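Side-chain contacts in hypothetical protein (Legionella pneumophila subsp. pneumophila, PDB 4G2A), which is of unknown function but may bind a nutrient, and carries a YARHG domain toward its C-terminal end: residues C232-G236 against I237-R241; E265-F268 against L269-I273; E288-K292 against K293-V297. All coordinates share one frame; numbering follows the deposited sequence.

Interaction 1. Residues C232-G236 against I237-R241; sequences CLFTG and ISYVR. With SO4 (sulfate ion), chain M.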
ATOM      1  N   CYS A 232       6.338   2.769   0.225  1.00 32.05           N
ATOM      2  CA  CYS A 232       6.649   2.273  -1.101  1.00 33.67           C
ATOM      3  C   CYS A 232       7.373   0.908  -0.983  1.00 33.58           C
ATOM      4  O   CYS A 232       8.430   0.812  -0.337  1.00 32.19           O
ATOM      5  CB  CYS A 232       7.495   3.302  -1.837  1.00 36.63           C
ATOM      6  SG  CYS A 232       7.724   2.934  -3.581  1.00 42.07           S
ATOM      7  N   LEU A 233       6.786  -0.142  -1.580  1.00 27.42           N
ATOM      8  CA  LEU A 233       7.301  -1.517  -1.484  1.00 27.01           C
ATOM      9  C   LEU A 233       7.556  -2.189  -2.804  1.00 33.04           C
ATOM     10  O   LEU A 233       6.868  -1.919  -3.794  1.00 33.40           O
ATOM     11  CB  LEU A 233       6.300  -2.416  -0.727  1.00 25.84           C
ATOM     12  CG  LEU A 233       5.956  -2.082   0.720  1.00 28.64           C
ATOM     13  CD1 LEU A 233       4.844  -2.994   1.222  1.00 27.42           C
ATOM     14  CD2 LEU A 233       7.174  -2.175   1.613  1.00 30.29           C
ATOM     15  N   PHE A 234       8.502  -3.138  -2.794  1.00 29.23           N
ATOM     16  CA  PHE A 234       8.756  -4.009  -3.927  1.00 28.98           C
ATOM     17  C   PHE A 234       8.227  -5.375  -3.566  1.00 33.58           C
ATOM     18  O   PHE A 234       8.519  -5.868  -2.488  1.00 33.63           O
ATOM     19  CB  PHE A 234      10.259  -4.088  -4.311  1.00 31.51           C
ATOM     20  CG  PHE A 234      10.730  -3.122  -5.370  1.00 32.57           C
ATOM     21  CD1 PHE A 234      10.187  -3.148  -6.652  1.00 35.21           C
ATOM     22  CD2 PHE A 234      11.754  -2.223  -5.105  1.00 35.21           C
ATOM     23  CE1 PHE A 234      10.616  -2.249  -7.625  1.00 36.34           C
ATOM     24  CE2 PHE A 234      12.188  -1.324  -6.079  1.00 38.15           C
ATOM     25  CZ  PHE A 234      11.616  -1.345  -7.334  1.00 36.21           C
ATOM     26  N   THR A 235       7.447  -5.974  -4.449  1.00 37.85           N
ATOM     27  CA  THR A 235       6.964  -7.343  -4.313  1.00 37.47           C
ATOM     28  C   THR A 235       7.878  -8.177  -5.201  1.00 40.40           C
ATOM     29  O   THR A 235       8.629  -7.601  -5.995  1.00 40.18           O
ATOM     30  CB  THR A 235       5.490  -7.438  -4.694  1.00 42.44           C
ATOM     31  OG1 THR A 235       5.348  -6.906  -6.003  1.00 44.30           O
ATOM     32  CG2 THR A 235       4.572  -6.723  -3.719  1.00 33.84           C
ATOM     33  N   GLY A 236       7.835  -9.498  -5.060  1.00 36.48           N
ATOM     34  CA  GLY A 236       8.699 -10.416  -5.801  1.00 34.93           C
ATOM     35  C   GLY A 236       8.708 -10.274  -7.313  1.00 39.23           C
ATOM     36  O   GLY A 236       9.730  -9.896  -7.898  1.00 38.85           O
ATOM     37  N   ILE A 237       7.575 -10.587  -7.959  1.00 36.16           N
ATOM     38  CA  ILE A 237       7.428 -10.560  -9.421  1.00 35.31           C
ATOM     39  C   ILE A 237       7.663  -9.129  -9.948  1.00 39.51           C
ATOM     40  O   ILE A 237       8.357  -8.981 -10.949  1.00 38.58           O
ATOM     41  CB  ILE A 237       6.037 -11.128  -9.867  1.00 39.44           C
ATOM     42  CG1 ILE A 237       5.716 -12.512  -9.229  1.00 39.95           C
ATOM     43  CG2 ILE A 237       5.869 -11.118 -11.378  1.00 39.21           C
ATOM     44  CD1 ILE A 237       5.672 -13.717 -10.096  1.00 37.81           C
ATOM     45  N   SER A 238       7.103  -8.085  -9.278  1.00 36.94           N
ATOM     46  CA  SER A 238       7.272  -6.696  -9.720  1.00 37.54           C
ATOM     47  C   SER A 238       8.747  -6.266  -9.696  1.00 41.09           C
ATOM     48  O   SER A 238       9.157  -5.502 -10.568  1.00 41.42           O
ATOM     49  CB  SER A 238       6.437  -5.736  -8.876  1.00 43.03           C
ATOM     50  OG  SER A 238       5.052  -6.021  -8.969  1.00 52.69           O
ATOM     51  N   TYR A 239       9.533  -6.735  -8.704  1.00 36.28           N
ATOM     52  CA  TYR A 239      10.949  -6.405  -8.648  1.00 35.82           C
ATOM     53  C   TYR A 239      11.672  -6.993  -9.863  1.00 37.74           C
ATOM     54  O   TYR A 239      12.371  -6.269 -10.569  1.00 37.68           O
ATOM     55  CB  TYR A 239      11.613  -6.875  -7.338  1.00 37.57           C
ATOM     56  CG  TYR A 239      13.119  -6.792  -7.412  1.00 39.92           C
ATOM     57  CD1 TYR A 239      13.779  -5.580  -7.232  1.00 43.68           C
ATOM     58  CD2 TYR A 239      13.881  -7.905  -7.754  1.00 39.46           C
ATOM     59  CE1 TYR A 239      15.166  -5.483  -7.368  1.00 45.03           C
ATOM     60  CE2 TYR A 239      15.263  -7.820  -7.895  1.00 40.65           C
ATOM     61  CZ  TYR A 239      15.902  -6.608  -7.691  1.00 49.29           C
ATOM     62  OH  TYR A 239      17.267  -6.529  -7.820  1.00 54.00           O
ATOM     63  N   VAL A 240      11.487  -8.297 -10.112  1.00 32.59           N
ATOM     64  CA  VAL A 240      12.122  -9.015 -11.224  1.00 29.54           C
ATOM     65  C   VAL A 240      11.670  -8.443 -12.580  1.00 33.94           C
ATOM     66  O   VAL A 240      12.497  -8.298 -13.472  1.00 36.18           O
ATOM     67  CB  VAL A 240      11.882 -10.547 -11.105  1.00 31.07           C
ATOM     68  CG1 VAL A 240      12.477 -11.318 -12.291  1.00 29.57           C
ATOM     69  CG2 VAL A 240      12.463 -11.071  -9.802  1.00 30.66           C
ATOM     70  N   ARG A 241      10.403  -8.060 -12.726  1.00 30.54           N
ATOM     71  CA  ARG A 241       9.920  -7.506 -13.988  1.00 30.16           C
ATOM     72  C   ARG A 241      10.473  -6.111 -14.287  1.00 34.28           C
ATOM     73  O   ARG A 241      11.032  -5.898 -15.353  1.00 35.10           O
ATOM     74  CB  ARG A 241       8.392  -7.485 -14.025  1.00 32.16           C
ATOM     75  CG  ARG A 241       7.869  -8.889 -14.164  1.00 44.92           C
ATOM     76  CD  ARG A 241       6.389  -8.981 -14.354  1.00 53.22           C
ATOM     77  NE  ARG A 241       6.021 -10.386 -14.530  1.00 56.17           N
ATOM     78  CZ  ARG A 241       4.791 -10.806 -14.786  1.00 66.77           C
ATOM     79  NH1 ARG A 241       3.798  -9.933 -14.911  1.00 38.50           N
ATOM     80  NH2 ARG A 241       4.544 -12.102 -14.939  1.00 60.07           N
TER
HETATM   81  S   SO4 M 412       1.232 -12.234 -16.824  1.00101.16           S
HETATM   82  O1  SO4 M 412       1.123 -12.627 -18.237  1.00101.43           O
HETATM   83  O2  SO4 M 412       1.506 -10.788 -16.737  1.00100.89           O
HETATM   84  O3  SO4 M 412      -0.030 -12.537 -16.118  1.00100.90           O
HETATM   85  O4  SO4 M 412       2.330 -12.992 -16.209  1.00101.29           O
HETATM   86  O   HOH W   1       5.017  -8.841  -7.586  1.00 38.42           O
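Tyr239 turns back from the first turn of helix 236-250 onto Phe234, near the end of the strand before it. Its CB sits 3.4 Å from Thr235 O and 4.0 Å from Phe234 CD1. With CG anti to the backbone N (chi1 168°), the ring rises beside Phe234 and sets its CD1 edge over the centre of that ring's face: a T-shaped pair, centroids 5.7 Å apart and planes at 86°. Farther out, the ring is stacked through CE2 on Trp295, and Trp294 also meets it. Tyr239 N donates to Thr235 O (3.0 Å), fixing the root of this side chain, and Val240 N gives Gly236 O a nearly straight bond. Thr235, at the N-cap position, makes no side-chain capping bond; a water lies between Thr235 OG1 and Ser238 N, accepting from the amide at 2.8 Å. The extended Arg241 lays a guanidinium face over Ile237 CG2 and donates through NH1 to sulfate O2 and through NH2 to sulfate O4 (2.7 Å); the ion probably comes from the crystallisation liquor, and Gln276 and Tyr277 hold the same guanidinium. The axes of 232-235 and 237-241 stand at 84°, a sharp strand-to-helix turn from the beta-rich part into the helical part.

Interaction 2. Residues E265-F268 against L269-I273; sequences ELRF and LRNTI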
ATOM      1  N   GLU A 265      27.022 -13.691 -15.078  1.00 43.06           N
ATOM      2  CA  GLU A 265      25.930 -12.706 -15.139  1.00 40.76           C
ATOM      3  C   GLU A 265      24.837 -13.135 -16.111  1.00 42.80           C
ATOM      4  O   GLU A 265      23.655 -13.045 -15.763  1.00 42.20           O
ATOM      5  CB  GLU A 265      26.456 -11.329 -15.540  1.00 43.57           C
ATOM      6  CG  GLU A 265      27.088 -10.541 -14.412  1.00 54.95           C
ATOM      7  CD  GLU A 265      27.988  -9.392 -14.835  1.00 81.90           C
ATOM      8  OE1 GLU A 265      28.163  -9.170 -16.057  1.00 67.63           O
ATOM      9  OE2 GLU A 265      28.544  -8.727 -13.930  1.00 84.47           O
ATOM     10  N   LEU A 266      25.222 -13.632 -17.311  1.00 37.78           N
ATOM     11  CA  LEU A 266      24.267 -14.109 -18.301  1.00 35.03           C
ATOM     12  C   LEU A 266      23.547 -15.385 -17.823  1.00 38.37           C
ATOM     13  O   LEU A 266      22.356 -15.547 -18.108  1.00 37.39           O
ATOM     14  CB  LEU A 266      24.912 -14.333 -19.674  1.00 35.45           C
ATOM     15  CG  LEU A 266      23.917 -14.611 -20.828  1.00 38.36           C
ATOM     16  CD1 LEU A 266      23.078 -13.383 -21.158  1.00 38.23           C
ATOM     17  CD2 LEU A 266      24.616 -15.111 -22.063  1.00 38.80           C
ATOM     18  N   ARG A 267      24.246 -16.269 -17.097  1.00 36.07           N
ATOM     19  CA  ARG A 267      23.645 -17.502 -16.579  1.00 35.99           C
ATOM     20  C   ARG A 267      22.609 -17.143 -15.497  1.00 39.43           C
ATOM     21  O   ARG A 267      21.493 -17.648 -15.554  1.00 39.56           O
ATOM     22  CB  ARG A 267      24.724 -18.474 -16.056  1.00 37.61           C
ATOM     23  CG  ARG A 267      24.199 -19.652 -15.244  1.00 41.75           C
ATOM     24  CD  ARG A 267      25.236 -20.749 -15.172  1.00 43.84           C
ATOM     25  NE  ARG A 267      24.889 -21.823 -14.239  1.00 38.83           N
ATOM     26  CZ  ARG A 267      24.011 -22.790 -14.491  1.00 48.14           C
ATOM     27  NH1 ARG A 267      23.331 -22.798 -15.631  1.00 27.48           N
ATOM     28  NH2 ARG A 267      23.786 -23.740 -13.594  1.00 35.00           N
ATOM     29  N   PHE A 268      22.953 -16.224 -14.574  1.00 35.64           N
ATOM     30  CA  PHE A 268      22.043 -15.748 -13.517  1.00 34.64           C
ATOM     31  C   PHE A 268      20.864 -14.963 -14.107  1.00 36.85           C
ATOM     32  O   PHE A 268      19.747 -15.171 -13.644  1.00 36.74           O
ATOM     33  CB  PHE A 268      22.778 -14.904 -12.457  1.00 37.71           C
ATOM     34  CG  PHE A 268      23.804 -15.652 -11.629  1.00 41.68           C
ATOM     35  CD1 PHE A 268      23.585 -16.977 -11.238  1.00 45.13           C
ATOM     36  CD2 PHE A 268      24.964 -15.021 -11.192  1.00 46.07           C
ATOM     37  CE1 PHE A 268      24.520 -17.658 -10.450  1.00 48.57           C
ATOM     38  CE2 PHE A 268      25.893 -15.699 -10.388  1.00 50.92           C
ATOM     39  CZ  PHE A 268      25.667 -17.014 -10.030  1.00 49.28           C
ATOM     40  N   LEU A 269      21.092 -14.127 -15.153  1.00 31.11           N
ATOM     41  CA  LEU A 269      20.023 -13.360 -15.804  1.00 29.80           C
ATOM     42  C   LEU A 269      18.979 -14.271 -16.426  1.00 33.68           C
ATOM     43  O   LEU A 269      17.778 -14.021 -16.255  1.00 33.53           O
ATOM     44  CB  LEU A 269      20.567 -12.388 -16.879  1.00 30.34           C
ATOM     45  CG  LEU A 269      19.512 -11.683 -17.759  1.00 33.50           C
ATOM     46  CD1 LEU A 269      18.612 -10.748 -16.933  1.00 32.71           C
ATOM     47  CD2 LEU A 269      20.150 -10.931 -18.876  1.00 35.45           C
ATOM     48  N   ARG A 270      19.433 -15.302 -17.170  1.00 30.54           N
ATOM     49  CA  ARG A 270      18.575 -16.272 -17.840  1.00 30.05           C
ATOM     50  C   ARG A 270      17.712 -17.033 -16.846  1.00 34.15           C
ATOM     51  O   ARG A 270      16.524 -17.237 -17.093  1.00 33.65           O
ATOM     52  CB  ARG A 270      19.434 -17.277 -18.641  1.00 32.07           C
ATOM     53  CG  ARG A 270      18.654 -18.482 -19.195  1.00 36.46           C
ATOM     54  CD  ARG A 270      19.536 -19.627 -19.675  1.00 38.68           C
ATOM     55  NE  ARG A 270      20.493 -19.222 -20.705  1.00 33.55           N
ATOM     56  CZ  ARG A 270      20.193 -18.990 -21.984  1.00 50.41           C
ATOM     57  NH1 ARG A 270      18.935 -19.100 -22.414  1.00 32.70           N
ATOM     58  NH2 ARG A 270      21.143 -18.629 -22.837  1.00 39.85           N
ATOM     59  N   ASN A 271      18.331 -17.512 -15.762  1.00 30.97           N
ATOM     60  CA  ASN A 271      17.668 -18.342 -14.784  1.00 30.97           C
ATOM     61  C   ASN A 271      16.727 -17.539 -13.867  1.00 36.04           C
ATOM     62  O   ASN A 271      15.731 -18.108 -13.410  1.00 35.74           O
ATOM     63  CB  ASN A 271      18.696 -19.157 -14.033  1.00 29.98           C
ATOM     64  CG  ASN A 271      19.158 -20.316 -14.892  1.00 41.73           C
ATOM     65  OD1 ASN A 271      18.452 -21.312 -15.041  1.00 31.70           O
ATOM     66  ND2 ASN A 271      20.290 -20.176 -15.571  1.00 32.27           N
ATOM     67  N   THR A 272      16.958 -16.199 -13.726  1.00 32.50           N
ATOM     68  CA  THR A 272      16.119 -15.260 -12.965  1.00 31.41           C
ATOM     69  C   THR A 272      14.722 -15.163 -13.646  1.00 35.22           C
ATOM     70  O   THR A 272      13.708 -14.955 -12.958  1.00 34.73           O
ATOM     71  CB  THR A 272      16.848 -13.912 -12.881  1.00 34.99           C
ATOM     72  OG1 THR A 272      17.958 -14.070 -12.012  1.00 33.80           O
ATOM     73  CG2 THR A 272      15.976 -12.753 -12.364  1.00 32.64           C
ATOM     74  N   ILE A 273      14.686 -15.341 -14.990  1.00 30.08           N
ATOM     75  CA  ILE A 273      13.472 -15.290 -15.814  1.00 29.16           C
ATOM     76  C   ILE A 273      12.492 -16.379 -15.338  1.00 35.69           C
ATOM     77  O   ILE A 273      11.291 -16.122 -15.270  1.00 35.59           O
ATOM     78  CB  ILE A 273      13.803 -15.400 -17.342  1.00 30.55           C
ATOM     79  CG1 ILE A 273      14.635 -14.187 -17.820  1.00 29.35           C
ATOM     80  CG2 ILE A 273      12.531 -15.525 -18.194  1.00 31.52           C
ATOM     81  CD1 ILE A 273      15.324 -14.338 -19.177  1.00 26.21           C
TER
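The amide of Asn271 and the guanidinium of Arg267 lie one turn apart on helix 263-275 with their planes 75° to each other. Asn271 ND2 comes to 4.0 Å from Arg267 NH1, obliquely, neither over the guanidinium face nor at its edge. The amide's own bond runs to the backbone: Asn271 ND2 donates to Arg267 O at 2.8 Å, and that oxygen lies close to the amide plane. Of the other flat groups, the Phe268 ring stacks on Tyr289 of helix 284-291. Arg267 carries its charge away along an extended chain to a salt bridge with Asp285.

Arg267 O also accepts from Asn271 N at 3.2 Å, and the two donors reach it from opposite faces of the carbonyl plane. Phe268 O is held in the same double fashion. Thr272 N donates to it at 3.0 Å, and Thr272 OG1, set beside its own backbone N (chi1 -71°), swings back to donate at 2.7 Å from above the carbonyl plane. On another side of the helix the contact is apolar and looser, with Leu266 CD1 4.4 Å from Leu269 CD2; Leu269 continues onto Val244 and Trp248 of helix 236-250.

Two successive carbonyls thus take a side-chain donor besides the usual helical N-H. Asn271 ND2 and Thr272 OG1, on two buried residues, thereby find acceptors within their own helix, which probably lowers the cost of burying these polar groups where both residues touch Phe290.

Interaction 3. Residues E288-K292 against K293-V297; sequences EYFSK and KWWYV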
ATOM      1  N   GLU A 288      22.098 -22.070  -4.551  1.00 52.59           N
ATOM      2  CA  GLU A 288      22.714 -21.177  -3.578  1.00 54.24           C
ATOM      3  C   GLU A 288      22.448 -19.693  -3.885  1.00 55.34           C
ATOM      4  O   GLU A 288      22.244 -18.920  -2.939  1.00 56.23           O
ATOM      5  CB  GLU A 288      24.228 -21.420  -3.507  1.00 58.66           C
ATOM      6  CG  GLU A 288      24.806 -21.072  -2.143  1.00 78.98           C
ATOM      7  CD  GLU A 288      26.243 -20.585  -2.130  1.00118.90           C
ATOM      8  OE1 GLU A 288      27.104 -21.228  -2.774  1.00124.10           O
ATOM      9  OE2 GLU A 288      26.517 -19.584  -1.428  1.00117.54           O
ATOM     10  N   TYR A 289      22.496 -19.298  -5.187  1.00 47.29           N
ATOM     11  CA  TYR A 289      22.273 -17.923  -5.649  1.00 44.11           C
ATOM     12  C   TYR A 289      20.841 -17.438  -5.367  1.00 44.24           C
ATOM     13  O   TYR A 289      20.667 -16.356  -4.813  1.00 43.94           O
ATOM     14  CB  TYR A 289      22.593 -17.803  -7.143  1.00 43.01           C
ATOM     15  CG  TYR A 289      22.315 -16.446  -7.758  1.00 42.09           C
ATOM     16  CD1 TYR A 289      23.251 -15.421  -7.681  1.00 44.42           C
ATOM     17  CD2 TYR A 289      21.168 -16.224  -8.518  1.00 40.43           C
ATOM     18  CE1 TYR A 289      23.010 -14.180  -8.265  1.00 43.77           C
ATOM     19  CE2 TYR A 289      20.926 -14.991  -9.122  1.00 39.62           C
ATOM     20  CZ  TYR A 289      21.860 -13.979  -9.010  1.00 47.70           C
ATOM     21  OH  TYR A 289      21.642 -12.771  -9.619  1.00 49.17           O
ATOM     22  N   PHE A 290      19.831 -18.218  -5.756  1.00 39.05           N
ATOM     23  CA  PHE A 290      18.440 -17.826  -5.538  1.00 37.49           C
ATOM     24  C   PHE A 290      18.003 -18.045  -4.086  1.00 42.17           C
ATOM     25  O   PHE A 290      17.075 -17.375  -3.633  1.00 39.95           O
ATOM     26  CB  PHE A 290      17.494 -18.526  -6.526  1.00 37.68           C
ATOM     27  CG  PHE A 290      17.764 -18.098  -7.951  1.00 37.27           C
ATOM     28  CD1 PHE A 290      17.492 -16.797  -8.367  1.00 38.43           C
ATOM     29  CD2 PHE A 290      18.358 -18.970  -8.853  1.00 38.89           C
ATOM     30  CE1 PHE A 290      17.784 -16.391  -9.667  1.00 38.16           C
ATOM     31  CE2 PHE A 290      18.651 -18.562 -10.154  1.00 40.50           C
ATOM     32  CZ  PHE A 290      18.348 -17.283 -10.558  1.00 37.92           C
ATOM     33  N   SER A 291      18.693 -18.927  -3.334  1.00 42.15           N
ATOM     34  CA  SER A 291      18.371 -19.112  -1.917  1.00 43.77           C
ATOM     35  C   SER A 291      18.581 -17.794  -1.163  1.00 50.32           C
ATOM     36  O   SER A 291      17.820 -17.488  -0.253  1.00 52.20           O
ATOM     37  CB  SER A 291      19.227 -20.212  -1.301  1.00 47.71           C
ATOM     38  OG  SER A 291      20.536 -19.771  -0.978  1.00 54.02           O
ATOM     39  N   LYS A 292      19.588 -17.003  -1.586  1.00 46.88           N
ATOM     40  CA  LYS A 292      19.967 -15.730  -0.982  1.00 47.78           C
ATOM     41  C   LYS A 292      19.185 -14.528  -1.554  1.00 49.62           C
ATOM     42  O   LYS A 292      19.424 -13.404  -1.117  1.00 50.72           O
ATOM     43  CB  LYS A 292      21.485 -15.506  -1.119  1.00 52.45           C
ATOM     44  CG  LYS A 292      22.321 -16.507  -0.307  1.00 70.46           C
ATOM     45  CD  LYS A 292      23.816 -16.175  -0.264  1.00 85.79           C
ATOM     46  CE  LYS A 292      24.613 -16.854  -1.356  1.00100.49           C
ATOM     47  NZ  LYS A 292      26.073 -16.865  -1.060  1.00110.91           N
ATOM     48  N   LYS A 293      18.250 -14.746  -2.502  1.00 43.41           N
ATOM     49  CA  LYS A 293      17.439 -13.657  -3.071  1.00 40.50           C
ATOM     50  C   LYS A 293      16.130 -13.571  -2.309  1.00 44.12           C
ATOM     51  O   LYS A 293      15.420 -14.578  -2.207  1.00 44.93           O
ATOM     52  CB  LYS A 293      17.180 -13.846  -4.587  1.00 40.58           C
ATOM     53  CG  LYS A 293      18.419 -13.789  -5.500  1.00 43.11           C
ATOM     54  CD  LYS A 293      19.070 -12.415  -5.565  1.00 42.94           C
ATOM     55  CE  LYS A 293      20.449 -12.488  -6.162  1.00 59.28           C
ATOM     56  NZ  LYS A 293      21.048 -11.139  -6.356  1.00 71.04           N
ATOM     57  N   TRP A 294      15.817 -12.376  -1.751  1.00 39.13           N
ATOM     58  CA  TRP A 294      14.597 -12.129  -0.975  1.00 38.62           C
ATOM     59  C   TRP A 294      13.296 -12.397  -1.807  1.00 42.23           C
ATOM     60  O   TRP A 294      12.265 -12.792  -1.250  1.00 43.39           O
ATOM     61  CB  TRP A 294      14.590 -10.680  -0.428  1.00 37.23           C
ATOM     62  CG  TRP A 294      14.452  -9.624  -1.496  1.00 35.99           C
ATOM     63  CD1 TRP A 294      15.460  -8.954  -2.121  1.00 38.48           C
ATOM     64  CD2 TRP A 294      13.224  -9.121  -2.059  1.00 34.56           C
ATOM     65  NE1 TRP A 294      14.942  -8.072  -3.046  1.00 36.34           N
ATOM     66  CE2 TRP A 294      13.574  -8.179  -3.052  1.00 37.54           C
ATOM     67  CE3 TRP A 294      11.859  -9.379  -1.818  1.00 35.07           C
ATOM     68  CZ2 TRP A 294      12.609  -7.489  -3.803  1.00 35.99           C
ATOM     69  CZ3 TRP A 294      10.914  -8.752  -2.609  1.00 35.60           C
ATOM     70  CH2 TRP A 294      11.286  -7.781  -3.555  1.00 35.69           C
ATOM     71  N   TRP A 295      13.335 -12.125  -3.111  1.00 36.00           N
ATOM     72  CA  TRP A 295      12.160 -12.250  -3.973  1.00 35.68           C
ATOM     73  C   TRP A 295      11.858 -13.682  -4.369  1.00 42.27           C
ATOM     74  O   TRP A 295      10.711 -13.985  -4.736  1.00 42.86           O
ATOM     75  CB  TRP A 295      12.315 -11.396  -5.235  1.00 32.71           C
ATOM     76  CG  TRP A 295      13.656 -11.467  -5.891  1.00 33.04           C
ATOM     77  CD1 TRP A 295      14.693 -10.597  -5.732  1.00 36.54           C
ATOM     78  CD2 TRP A 295      14.078 -12.423  -6.871  1.00 32.32           C
ATOM     79  NE1 TRP A 295      15.748 -10.964  -6.532  1.00 35.85           N
ATOM     80  CE2 TRP A 295      15.384 -12.061  -7.274  1.00 36.08           C
ATOM     81  CE3 TRP A 295      13.459 -13.532  -7.489  1.00 33.16           C
ATOM     82  CZ2 TRP A 295      16.085 -12.764  -8.263  1.00 34.10           C
ATOM     83  CZ3 TRP A 295      14.155 -14.226  -8.469  1.00 33.39           C
ATOM     84  CH2 TRP A 295      15.454 -13.847  -8.839  1.00 33.68           C
ATOM     85  N   TYR A 296      12.889 -14.554  -4.315  1.00 38.43           N
ATOM     86  CA  TYR A 296      12.768 -15.944  -4.686  1.00 37.25           C
ATOM     87  C   TYR A 296      12.150 -16.765  -3.583  1.00 44.52           C
ATOM     88  O   TYR A 296      12.655 -16.831  -2.454  1.00 45.75           O
ATOM     89  CB  TYR A 296      14.113 -16.539  -5.114  1.00 37.08           C
ATOM     90  CG  TYR A 296      14.033 -18.011  -5.454  1.00 37.41           C
ATOM     91  CD1 TYR A 296      13.543 -18.439  -6.688  1.00 37.42           C
ATOM     92  CD2 TYR A 296      14.443 -18.979  -4.542  1.00 39.22           C
ATOM     93  CE1 TYR A 296      13.485 -19.793  -7.010  1.00 37.69           C
ATOM     94  CE2 TYR A 296      14.389 -20.333  -4.854  1.00 40.77           C
ATOM     95  CZ  TYR A 296      13.912 -20.735  -6.090  1.00 45.47           C
ATOM     96  OH  TYR A 296      13.855 -22.075  -6.383  1.00 48.11           O
ATOM     97  N   VAL A 297      11.068 -17.442  -3.965  1.00 42.65           N
ATOM     98  CA  VAL A 297      10.268 -18.347  -3.150  1.00 45.28           C
ATOM     99  C   VAL A 297      10.050 -19.595  -4.015  1.00 51.73           C
ATOM    100  O   VAL A 297       9.463 -19.465  -5.091  1.00 51.17           O
ATOM    101  CB  VAL A 297       8.937 -17.657  -2.690  1.00 49.16           C
ATOM    102  CG1 VAL A 297       7.929 -18.659  -2.135  1.00 51.44           C
ATOM    103  CG2 VAL A 297       9.214 -16.568  -1.668  1.00 49.06           C
TER
HETATM  104  O   HOH W   2      18.633 -10.565  -1.644  1.00 47.28           O
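CH-pi contacts join the last turn of helix 284-291 to the chain that leaves it. Lys293, bent at chi2 (-67°), folds back so that its CE lies over one face of the Tyr289 ring, 3.9 Å from the centroid and displaced toward the hydroxyl end, 3.5 Å from Tyr289 CZ. Phe290 CB likewise sits over a face of the Tyr296 ring, 3.7 Å from its centroid.

Ring-to-ring contacts centre on Phe290. Trp295 CH2 meets the edge of the Phe290 ring near its plane, 3.5 Å from CE1, the two planes inclined at 68°. The Tyr296 ring is oblique to Phe290 too, at 42°. Together the three make an aromatic cluster at the C-terminal end of the helix, inside the YARHG domain; Phe281 stacks on Phe290, and Thr272 and Ala275 of helix 263-275 touch both Phe290 and Trp295.

Polar bonds are fewer. Lys293 N donates to Phe290 O at 3.1 Å, from well above the carbonyl plane, as the chain turns out of the helix, and Tyr296 N donates to Lys293 O in a further turn. A water accepts weakly from Trp294 N and donates to Lys292 O. On the exposed side Ser291 OG returns to Glu288 O, while Lys292 NZ forms a 2.8 Å salt bridge with Glu288 OE2, although Glu288 is poorly ordered. Tyr296 OH is hydrogen-bonded to Arg279 O.

In the fold
The three local contacts meet around Trp295. Interactions 1 and 3, centres about 14 Å apart, touch where Tyr239 CE2 lies 3.5 Å from Trp295 NE1 and Val240 CG2 lies 3.5 Å from Trp295 CE3. Interaction 2, its centre about 13 Å from that of interaction 3, adds Thr272, whose CG2 is 3.7 Å from Trp295 CH2. Interactions 1 and 2, centres about 17 Å apart, join where Val240 CG1 lies 3.8 Å from Thr272 CG2. The loop 293-297 thus packs between the strand-to-helix junction and helix 263-275. Bound sulfate lies near all three: held by Arg241, about 4 Å from the Trp294 side chain and about 5 Å from that of Asn271; such ions probably come from the crystallisation liquor.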